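Local coordinates for hydrogenase maturation factor (Thermoanaerobacter tengcongensis, PDB 3VTH), which probably transfers the carbamoyl group of carbamoyl phosphate, with ATP, to the C-terminal cysteine of HypE during [NiFe]-hydrogenase maturation, at residues I392-I402 with L739-E750. Sequence-based numbering, arbitrary orientation.
Sequences ILLKKEVKASI and LGQAVIANKILE
Ile-402 and Lys-399 bring the 392-402 backbone closest to the 739-750 helix, with CA atoms of Ile-402 and Ala-742 6.5 Å apart and those of Lys-399 and Glu-750 6.2 Å apart, whereas Ile-392 starts farther off, opposite Leu-739. Ile-402 buries more surface here than any other residue: its CG1 stands beside the backbone N (chi1 -75°) and the chain then extends, so that CD1 reaches the helix backbone, 3.3 Å from Asn-746 N, and meets Leu-749 CD1 tip to tip at 3.7 Å. Ala-745 CB also packs against Ile-402 CD1, and Ala-400 CB lies more loosely against Leu-749 CD1. Asn-746 has CG anti to its own N (chi1 -177°), which carries OD1 to the loop; there it accepts a weak hydrogen bond from Lys-399 N (3.3 Å, N-H...O 156°), while the side chain crosses that of Val-398 at about a right angle. Lys-399, bent at chi2 and chi4, lays its CG 4.0 Å from Glu-750 CB and its CE near Leu-749 O. Toward the other end, Leu-394 CD2 touches Val-743 CG1 at 4.1 Å. Helix 737-749 thus packs on the sheet holding strands 392-393, 402-404 and 478-481, since Ile-402 and Ile-479 both touch Leu-749; this region overlaps the HypF Kae1-like family, of the actin-ATPase clan. Cohesion is mainly apolar: Lys-396 NZ, 5.0 Å from Glu-750 OE1, and the more distant Lys-399 NZ make no salt bridge with it, though long-range attraction is probable, and the single, weak inter-segment hydrogen bond can add only modestly.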
loop_
_atom_site.group_PDB
_atom_site.type_symbol
_atom_site.label_atom_id
_atom_site.label_comp_id
_atom_site.label_asym_id
_atom_site.label_seq_id
_atom_site.Cartn_x
_atom_site.Cartn_y
_atom_site.Cartn_z
ATOM N N ILE A 392 3.918 -1.208 11.457
ATOM C CA ILE A 392 5.320 -1.567 11.312
ATOM C C ILE A 392 5.917 -1.687 12.719
ATOM O O ILE A 392 5.762 -0.792 13.555
ATOM C CB ILE A 392 6.096 -0.504 10.482
ATOM C CG1 ILE A 392 5.451 -0.306 9.092
ATOM C CG2 ILE A 392 7.588 -0.856 10.350
ATOM C CD1 ILE A 392 5.165 -1.585 8.326
ATOM N N LEU A 393 6.589 -2.803 12.970
ATOM C CA LEU A 393 7.197 -3.050 14.271
ATOM C C LEU A 393 8.503 -2.293 14.406
ATOM O O LEU A 393 9.385 -2.374 13.531
ATOM C CB LEU A 393 7.409 -4.549 14.492
ATOM C CG LEU A 393 7.703 -5.021 15.926
ATOM C CD1 LEU A 393 6.591 -4.606 16.879
ATOM C CD2 LEU A 393 7.942 -6.544 15.985
ATOM N N LEU A 394 8.612 -1.528 15.486
ATOM C CA LEU A 394 9.864 -0.850 15.806
ATOM C C LEU A 394 10.673 -1.687 16.812
ATOM O O LEU A 394 10.109 -2.409 17.611
ATOM C CB LEU A 394 9.585 0.569 16.320
ATOM C CG LEU A 394 8.745 1.429 15.351
ATOM C CD1 LEU A 394 8.334 2.773 15.939
ATOM C CD2 LEU A 394 9.474 1.623 14.015
ATOM N N LYS A 395 11.997 -1.577 16.752
ATOM C CA LYS A 395 12.904 -2.326 17.642
ATOM C C LYS A 395 12.775 -1.861 19.094
ATOM O O LYS A 395 12.783 -2.668 20.020
ATOM C CB LYS A 395 14.347 -2.171 17.139
ATOM C CG LYS A 395 15.426 -2.841 17.982
ATOM C CD LYS A 395 16.813 -2.307 17.587
ATOM C CE LYS A 395 17.896 -2.682 18.604
ATOM N NZ LYS A 395 18.149 -4.160 18.649
ATOM N N LYS A 396 12.629 -0.556 19.280
ATOM C CA LYS A 396 12.576 0.036 20.610
ATOM C C LYS A 396 11.263 0.802 20.783
ATOM O O LYS A 396 10.713 1.316 19.800
ATOM C CB LYS A 396 13.768 0.992 20.763
ATOM C CG LYS A 396 14.137 1.329 22.192
ATOM C CD LYS A 396 14.995 2.588 22.263
ATOM C CE LYS A 396 15.064 3.109 23.694
ATOM N NZ LYS A 396 13.687 3.360 24.238
ATOM N N GLU A 397 10.774 0.903 22.021
ATOM C CA GLU A 397 9.629 1.776 22.318
ATOM C C GLU A 397 9.957 3.233 21.974
ATOM O O GLU A 397 11.104 3.670 22.127
ATOM C CB GLU A 397 9.201 1.666 23.786
ATOM C CG GLU A 397 8.217 0.510 24.055
ATOM C CD GLU A 397 8.905 -0.843 24.137
ATOM O OE1 GLU A 397 8.356 -1.826 23.598
ATOM O OE2 GLU A 397 10.002 -0.924 24.744
ATOM N N VAL A 398 8.959 3.983 21.514
ATOM C CA VAL A 398 9.210 5.380 21.119
ATOM C C VAL A 398 9.328 6.321 22.311
ATOM O O VAL A 398 8.762 6.068 23.371
ATOM C CB VAL A 398 8.168 5.938 20.108
ATOM C CG1 VAL A 398 8.265 5.191 18.815
ATOM C CG2 VAL A 398 6.742 5.900 20.672
ATOM N N LYS A 399 10.074 7.407 22.096
ATOM C CA LYS A 399 10.260 8.461 23.080
ATOM C C LYS A 399 8.909 9.070 23.491
ATOM O O LYS A 399 8.582 9.156 24.676
ATOM C CB LYS A 399 11.185 9.533 22.487
ATOM C CG LYS A 399 12.300 10.003 23.413
ATOM C CD LYS A 399 11.820 10.976 24.495
ATOM C CE LYS A 399 12.988 11.504 25.335
ATOM N NZ LYS A 399 13.593 10.448 26.203
ATOM N N ALA A 400 8.132 9.484 22.488
ATOM C CA ALA A 400 6.805 10.066 22.689
ATOM C C ALA A 400 6.034 9.784 21.399
ATOM O O ALA A 400 6.644 9.373 20.430
ATOM C CB ALA A 400 6.934 11.580 22.930
ATOM N N SER A 401 4.718 9.992 21.385
ATOM C CA SER A 401 3.929 9.791 20.156
ATOM C C SER A 401 4.141 10.918 19.138
ATOM O O SER A 401 4.051 12.114 19.460
ATOM C CB SER A 401 2.436 9.615 20.448
ATOM O OG SER A 401 2.163 8.300 20.917
ATOM N N ILE A 402 4.428 10.515 17.909
ATOM C CA ILE A 402 4.670 11.463 16.823
ATOM C C ILE A 402 3.615 11.239 15.752
ATOM O O ILE A 402 3.281 10.102 15.441
ATOM C CB ILE A 402 6.086 11.272 16.227
ATOM C CG1 ILE A 402 7.129 11.847 17.204
ATOM C CG2 ILE A 402 6.212 11.940 14.817
ATOM C CD1 ILE A 402 8.564 11.456 16.890
ATOM N N LEU A 739 6.401 7.062 7.139
ATOM C CA LEU A 739 7.177 6.180 8.013
ATOM C C LEU A 739 8.603 6.719 8.244
ATOM O O LEU A 739 9.107 6.704 9.384
ATOM C CB LEU A 739 7.209 4.748 7.479
ATOM C CG LEU A 739 8.045 3.759 8.292
ATOM C CD1 LEU A 739 7.470 3.552 9.758
ATOM C CD2 LEU A 739 8.180 2.439 7.574
ATOM N N GLY A 740 9.233 7.200 7.169
ATOM C CA GLY A 740 10.551 7.825 7.266
ATOM C C GLY A 740 10.542 9.083 8.124
ATOM O O GLY A 740 11.421 9.248 8.985
ATOM N N GLN A 741 9.554 9.960 7.904
ATOM C CA GLN A 741 9.397 11.161 8.734
ATOM C C GLN A 741 9.268 10.786 10.203
ATOM O O GLN A 741 9.845 11.445 11.065
ATOM C CB GLN A 741 8.153 11.971 8.356
ATOM C CG GLN A 741 8.153 12.587 6.955
ATOM C CD GLN A 741 6.790 13.150 6.579
ATOM O OE1 GLN A 741 5.749 12.675 7.063
ATOM N NE2 GLN A 741 6.784 14.157 5.687
ATOM N N ALA A 742 8.489 9.738 10.473
ATOM C CA ALA A 742 8.228 9.289 11.847
ATOM C C ALA A 742 9.493 8.830 12.549
ATOM O O ALA A 742 9.752 9.244 13.669
ATOM C CB ALA A 742 7.159 8.177 11.875
ATOM N N VAL A 743 10.298 7.990 11.902
ATOM C CA VAL A 743 11.496 7.474 12.586
ATOM C C VAL A 743 12.612 8.507 12.655
ATOM O O VAL A 743 13.422 8.478 13.566
ATOM C CB VAL A 743 12.010 6.120 12.030
ATOM C CG1 VAL A 743 10.944 5.039 12.243
ATOM C CG2 VAL A 743 12.421 6.238 10.537
ATOM N N ILE A 744 12.652 9.428 11.696
ATOM C CA ILE A 744 13.624 10.511 11.780
ATOM C C ILE A 744 13.309 11.418 12.966
ATOM O O ILE A 744 14.192 11.770 13.762
ATOM C CB ILE A 744 13.685 11.331 10.475
ATOM C CG1 ILE A 744 14.395 10.523 9.395
ATOM C CG2 ILE A 744 14.435 12.674 10.716
ATOM C CD1 ILE A 744 14.132 11.040 7.982
ATOM N N ALA A 745 12.049 11.806 13.084
ATOM C CA ALA A 745 11.678 12.717 14.158
ATOM C C ALA A 745 11.877 12.032 15.515
ATOM O O ALA A 745 12.341 12.660 16.476
ATOM C CB ALA A 745 10.233 13.218 13.978
ATOM N N ASN A 746 11.559 10.736 15.575
ATOM C CA ASN A 746 11.763 9.948 16.783
ATOM C C ASN A 746 13.225 9.911 17.202
ATOM O O ASN A 746 13.533 10.068 18.383
ATOM C CB ASN A 746 11.214 8.525 16.629
ATOM C CG ASN A 746 11.357 7.716 17.903
ATOM O OD1 ASN A 746 10.681 7.982 18.904
ATOM N ND2 ASN A 746 12.269 6.751 17.888
ATOM N N LYS A 747 14.121 9.761 16.228
ATOM C CA LYS A 747 15.551 9.725 16.523
ATOM C C LYS A 747 16.028 11.063 17.071
ATOM O O LYS A 747 16.770 11.109 18.049
ATOM C CB LYS A 747 16.366 9.314 15.292
ATOM C CG LYS A 747 17.880 9.226 15.557
ATOM C CD LYS A 747 18.248 7.951 16.335
ATOM C CE LYS A 747 19.766 7.833 16.483
ATOM N NZ LYS A 747 20.151 6.462 16.918
ATOM N N ILE A 748 15.561 12.149 16.455
ATOM C CA ILE A 748 15.849 13.497 16.952
ATOM C C ILE A 748 15.351 13.697 18.409
ATOM O O ILE A 748 16.084 14.213 19.241
ATOM C CB ILE A 748 15.317 14.578 15.966
ATOM C CG1 ILE A 748 16.171 14.549 14.689
ATOM C CG2 ILE A 748 15.341 15.967 16.628
ATOM C CD1 ILE A 748 15.621 15.331 13.468
ATOM N N LEU A 749 14.124 13.267 18.705
ATOM C CA LEU A 749 13.569 13.341 20.078
ATOM C C LEU A 749 14.427 12.688 21.130
ATOM O O LEU A 749 14.488 13.165 22.265
ATOM C CB LEU A 749 12.179 12.697 20.177
ATOM C CG LEU A 749 11.020 13.272 19.362
ATOM C CD1 LEU A 749 9.720 12.962 20.112
ATOM C CD2 LEU A 749 11.192 14.772 19.161
ATOM N N GLU A 750 15.063 11.575 20.789
ATOM C CA GLU A 750 15.864 10.891 21.799
ATOM C C GLU A 750 17.292 11.399 21.922
ATOM O O GLU A 750 18.037 10.943 22.776
ATOM C CB GLU A 750 15.785 9.364 21.658
ATOM C CG GLU A 750 16.341 8.753 20.397
ATOM C CD GLU A 750 15.775 7.356 20.171
ATOM O OE1 GLU A 750 14.977 6.895 21.015
ATOM O OE2 GLU A 750 16.110 6.719 19.154
#